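Long-range contact in core protein P7 (Pseudomonas phage phi12, PDB 2Q82), which is a structural core protein of the phage, probably part of the inner procapsid that packages single-stranded RNA precursors and replicates them into the segmented double-stranded genome: residues A[82-94]-A[101-113]. Numbering follows the deposited sequence.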
loop_
_atom_site.group_PDB
_atom_site.type_symbol
_atom_site.label_atom_id
_atom_site.label_comp_id
_atom_site.label_asym_id
_atom_site.label_seq_id
_atom_site.Cartn_x
_atom_site.Cartn_y
_atom_site.Cartn_z
ATOM N N GLY A 82 -2.746 -2.920 -5.667
ATOM C CA GLY A 82 -3.828 -2.062 -6.107
ATOM C C GLY A 82 -3.446 -1.157 -7.252
ATOM O O GLY A 82 -4.234 -0.326 -7.700
ATOM N N VAL A 83 -2.219 -1.314 -7.722
ATOM C CA VAL A 83 -1.736 -0.516 -8.828
ATOM C C VAL A 83 -0.724 -1.348 -9.588
ATOM O O VAL A 83 -0.007 -2.151 -9.003
ATOM C CB VAL A 83 -1.091 0.783 -8.335
ATOM C CG1 VAL A 83 0.074 0.479 -7.440
ATOM C CG2 VAL A 83 -0.638 1.608 -9.506
ATOM N N ASN A 84 -0.688 -1.167 -10.901
ATOM C CA ASN A 84 0.233 -1.907 -11.730
ATOM C C ASN A 84 1.661 -1.477 -11.438
ATOM O O ASN A 84 1.938 -0.312 -11.301
ATOM C CB ASN A 84 -0.036 -1.657 -13.202
ATOM C CG ASN A 84 0.621 -2.689 -14.068
ATOM O OD1 ASN A 84 1.232 -2.373 -15.093
ATOM N ND2 ASN A 84 0.507 -3.941 -13.661
ATOM N N ILE A 85 2.556 -2.460 -11.378
ATOM C CA ILE A 85 3.950 -2.184 -11.106
ATOM C C ILE A 85 4.760 -2.533 -12.323
ATOM O O ILE A 85 4.605 -3.581 -12.922
ATOM C CB ILE A 85 4.456 -3.044 -9.966
ATOM C CG1 ILE A 85 3.671 -2.716 -8.709
ATOM C CG2 ILE A 85 5.945 -2.849 -9.769
ATOM C CD1 ILE A 85 2.459 -3.466 -8.602
ATOM N N ILE A 86 5.659 -1.620 -12.679
ATOM C CA ILE A 86 6.504 -1.839 -13.816
ATOM C C ILE A 86 7.926 -1.785 -13.302
ATOM O O ILE A 86 8.349 -0.766 -12.755
ATOM C CB ILE A 86 6.315 -0.730 -14.841
ATOM C CG1 ILE A 86 4.954 -0.865 -15.530
ATOM C CG2 ILE A 86 7.436 -0.772 -15.828
ATOM C CD1 ILE A 86 4.512 0.370 -16.307
ATOM N N ARG A 87 8.671 -2.864 -13.488
ATOM C CA ARG A 87 10.045 -2.900 -13.028
ATOM C C ARG A 87 10.962 -2.274 -14.066
ATOM O O ARG A 87 11.008 -2.728 -15.207
ATOM C CB ARG A 87 10.448 -4.334 -12.790
ATOM C CG ARG A 87 11.874 -4.512 -12.408
ATOM C CD ARG A 87 12.117 -5.979 -12.233
ATOM N NE ARG A 87 13.529 -6.254 -12.070
ATOM C CZ ARG A 87 14.061 -7.464 -12.165
ATOM N NH1 ARG A 87 13.298 -8.515 -12.424
ATOM N NH2 ARG A 87 15.366 -7.618 -12.011
ATOM N N VAL A 88 11.698 -1.238 -13.679
ATOM C CA VAL A 88 12.567 -0.598 -14.648
ATOM C C VAL A 88 14.052 -0.787 -14.467
ATOM O O VAL A 88 14.585 -0.834 -13.357
ATOM C CB VAL A 88 12.302 0.909 -14.758
ATOM C CG1 VAL A 88 10.877 1.142 -15.173
ATOM C CG2 VAL A 88 12.607 1.600 -13.442
ATOM N N VAL A 89 14.712 -0.877 -15.607
ATOM C CA VAL A 89 16.140 -1.042 -15.654
ATOM C C VAL A 89 16.748 -0.083 -16.658
ATOM O O VAL A 89 16.052 0.656 -17.339
ATOM C CB VAL A 89 16.525 -2.469 -16.040
ATOM C CG1 VAL A 89 16.122 -3.419 -14.928
ATOM C CG2 VAL A 89 15.863 -2.859 -17.358
ATOM N N ASP A 90 18.067 -0.133 -16.734
ATOM C CA ASP A 90 18.838 0.689 -17.636
ATOM C C ASP A 90 18.746 2.152 -17.301
ATOM O O ASP A 90 18.856 2.995 -18.181
ATOM C CB ASP A 90 18.403 0.482 -19.085
ATOM C CG ASP A 90 18.702 -0.912 -19.585
ATOM O OD1 ASP A 90 19.654 -1.541 -19.074
ATOM O OD2 ASP A 90 17.997 -1.369 -20.505
ATOM N N VAL A 91 18.513 2.465 -16.027
ATOM C CA VAL A 91 18.468 3.859 -15.624
ATOM C C VAL A 91 19.944 4.214 -15.495
ATOM O O VAL A 91 20.705 3.510 -14.842
ATOM C CB VAL A 91 17.764 4.046 -14.292
ATOM C CG1 VAL A 91 17.893 5.488 -13.860
ATOM C CG2 VAL A 91 16.286 3.662 -14.427
ATOM N N PRO A 92 20.366 5.327 -16.100
ATOM C CA PRO A 92 21.781 5.681 -15.986
ATOM C C PRO A 92 22.235 5.822 -14.566
ATOM O O PRO A 92 21.630 6.559 -13.810
ATOM C CB PRO A 92 21.885 6.989 -16.765
ATOM C CG PRO A 92 20.728 7.030 -17.596
ATOM C CD PRO A 92 19.631 6.287 -16.935
ATOM N N GLY A 93 23.294 5.098 -14.200
ATOM C CA GLY A 93 23.817 5.179 -12.846
ATOM C C GLY A 93 23.195 4.172 -11.901
ATOM O O GLY A 93 23.570 4.096 -10.737
ATOM N N GLN A 94 22.246 3.389 -12.395
ATOM C CA GLN A 94 21.583 2.398 -11.561
ATOM C C GLN A 94 22.541 1.351 -10.982
ATOM O O GLN A 94 23.372 0.802 -11.696
ATOM C CB GLN A 94 20.482 1.716 -12.369
ATOM C CG GLN A 94 19.657 0.703 -11.600
ATOM C CD GLN A 94 18.445 0.246 -12.396
ATOM O OE1 GLN A 94 18.301 0.587 -13.571
ATOM N NE2 GLN A 94 17.572 -0.523 -11.763
ATOM N N ASP A 101 16.171 -7.327 -6.763
ATOM C CA ASP A 101 16.043 -7.973 -8.060
ATOM C C ASP A 101 15.474 -9.381 -7.936
ATOM O O ASP A 101 14.660 -9.802 -8.747
ATOM C CB ASP A 101 17.389 -8.080 -8.751
ATOM C CG ASP A 101 17.902 -6.745 -9.229
ATOM O OD1 ASP A 101 17.170 -5.738 -9.148
ATOM O OD2 ASP A 101 19.052 -6.724 -9.696
ATOM N N ALA A 102 15.936 -10.115 -6.933
ATOM C CA ALA A 102 15.476 -11.474 -6.733
ATOM C C ALA A 102 14.007 -11.469 -6.352
ATOM O O ALA A 102 13.207 -12.255 -6.860
ATOM C CB ALA A 102 16.285 -12.140 -5.643
ATOM N N GLU A 103 13.672 -10.571 -5.439
ATOM C CA GLU A 103 12.315 -10.434 -4.957
ATOM C C GLU A 103 11.347 -10.087 -6.068
ATOM O O GLU A 103 10.207 -10.528 -6.060
ATOM C CB GLU A 103 12.266 -9.349 -3.906
ATOM C CG GLU A 103 13.140 -9.660 -2.745
ATOM C CD GLU A 103 12.412 -10.449 -1.710
ATOM O OE1 GLU A 103 11.816 -11.491 -2.059
ATOM O OE2 GLU A 103 12.430 -10.014 -0.545
ATOM N N LEU A 104 11.805 -9.279 -7.018
ATOM C CA LEU A 104 10.960 -8.868 -8.128
ATOM C C LEU A 104 11.148 -9.733 -9.356
ATOM O O LEU A 104 10.749 -9.336 -10.448
ATOM C CB LEU A 104 11.285 -7.445 -8.545
ATOM C CG LEU A 104 11.343 -6.352 -7.487
ATOM C CD1 LEU A 104 11.870 -5.080 -8.085
ATOM C CD2 LEU A 104 9.975 -6.126 -6.932
ATOM N N GLY A 105 11.759 -10.897 -9.205
ATOM C CA GLY A 105 12.007 -11.727 -10.371
ATOM C C GLY A 105 10.854 -12.042 -11.312
ATOM O O GLY A 105 11.059 -12.236 -12.509
ATOM N N ALA A 106 9.639 -12.106 -10.795
ATOM C CA ALA A 106 8.523 -12.433 -11.658
ATOM C C ALA A 106 8.080 -11.258 -12.517
ATOM O O ALA A 106 7.229 -11.411 -13.394
ATOM C CB ALA A 106 7.360 -12.957 -10.836
ATOM N N LEU A 107 8.653 -10.085 -12.263
ATOM C CA LEU A 107 8.313 -8.911 -13.052
ATOM C C LEU A 107 9.290 -8.752 -14.178
ATOM O O LEU A 107 10.500 -8.836 -13.992
ATOM C CB LEU A 107 8.346 -7.631 -12.231
ATOM C CG LEU A 107 7.183 -7.403 -11.291
ATOM C CD1 LEU A 107 6.958 -8.645 -10.460
ATOM C CD2 LEU A 107 7.474 -6.211 -10.410
ATOM N N HIS A 108 8.722 -8.507 -15.343
ATOM C CA HIS A 108 9.457 -8.309 -16.575
ATOM C C HIS A 108 10.177 -6.959 -16.537
ATOM O O HIS A 108 9.563 -5.926 -16.299
ATOM C CB HIS A 108 8.451 -8.362 -17.717
ATOM C CG HIS A 108 9.055 -8.373 -19.076
ATOM N ND1 HIS A 108 8.343 -8.777 -20.194
ATOM C CD2 HIS A 108 10.273 -8.002 -19.536
ATOM C CE1 HIS A 108 9.092 -8.653 -21.264
ATOM N NE2 HIS A 108 10.277 -8.181 -20.893
ATOM N N GLU A 109 11.489 -6.997 -16.759
ATOM C CA GLU A 109 12.326 -5.804 -16.763
ATOM C C GLU A 109 11.998 -4.930 -17.954
ATOM O O GLU A 109 11.994 -5.398 -19.088
ATOM C CB GLU A 109 13.798 -6.176 -16.868
ATOM C CG GLU A 109 14.312 -7.038 -15.753
ATOM C CD GLU A 109 15.796 -7.307 -15.872
ATOM O OE1 GLU A 109 16.522 -6.422 -16.374
ATOM O OE2 GLU A 109 16.237 -8.392 -15.450
ATOM N N VAL A 110 11.751 -3.654 -17.707
ATOM C CA VAL A 110 11.448 -2.758 -18.791
ATOM C C VAL A 110 12.523 -1.693 -18.823
ATOM O O VAL A 110 12.926 -1.188 -17.781
ATOM C CB VAL A 110 10.092 -2.136 -18.588
ATOM C CG1 VAL A 110 9.884 -1.007 -19.559
ATOM C CG2 VAL A 110 9.035 -3.204 -18.765
ATOM N N SER A 111 12.999 -1.359 -20.013
ATOM C CA SER A 111 14.047 -0.362 -20.093
ATOM C C SER A 111 13.528 1.053 -19.950
ATOM O O SER A 111 12.651 1.499 -20.683
ATOM C CB SER A 111 14.848 -0.491 -21.385
ATOM O OG SER A 111 15.700 0.623 -21.548
HETATM N N MSE A 112 14.090 1.761 -18.980
HETATM C CA MSE A 112 13.683 3.125 -18.731
HETATM C C MSE A 112 13.972 4.014 -19.935
HETATM O O MSE A 112 13.307 5.014 -20.149
HETATM C CB MSE A 112 14.412 3.691 -17.531
HETATM C CG MSE A 112 13.903 5.066 -17.131
HETATM SE SE MSE A 112 12.237 4.902 -16.110
HETATM C CE MSE A 112 11.209 6.476 -16.673
ATOM N N VAL A 113 14.984 3.645 -20.707
ATOM C CA VAL A 113 15.344 4.414 -21.889
ATOM C C VAL A 113 14.185 4.375 -22.900
ATOM O O VAL A 113 13.837 5.375 -23.515
ATOM C CB VAL A 113 16.601 3.858 -22.518
ATOM C CG1 VAL A 113 16.856 4.524 -23.860
ATOM C CG2 VAL A 113 17.773 4.083 -21.581
HETATM O O HOH W 1 16.786 -4.809 -11.740
#
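Val88 and Val89 pair in parallel with Val110 and Ser111 through three backbone hydrogen bonds, Val110 N to Arg87 O, Val89 N to Val110 O and Met112 N to Val89 O, each 2.8 Å, with strand axes crossing at -57°, a strong twist. Arg87 leaves the strand with CG anti to N (chi1 176°) and stays extended to NE, carrying the guanidinium to the loop after helix 98-103. Arg87 NH1 donates to Leu107 O at 3.2 Å, with the oxygen 20° out of the guanidinium plane. Glu109 runs alongside and lays CG over one face's centre, 3.6 Å from Arg87 CZ; its OE2, 3.6 Å from Arg87 NH2 but well off the plane, makes a long, purely electrostatic salt bridge. A water at the guanidinium edge, in its plane, accepts from Arg87 NH2 and donates to Asp101 OD1, an oxygen also hydrogen-bonded to Ser30 OG but less surely placed. Apolar contacts flank the pairing: Ile85 CG2 on Leu107 CD2 (3.7 Å) and Val91 CG2 on Met112 CB (3.6 Å). Ser111 OG caps helix 112-127, weakly accepting from Val113 N. The contact closes the beta-alpha-beta unit 84-89, 98-103, 109-111, with 109-111 at the sheet edge within this chain.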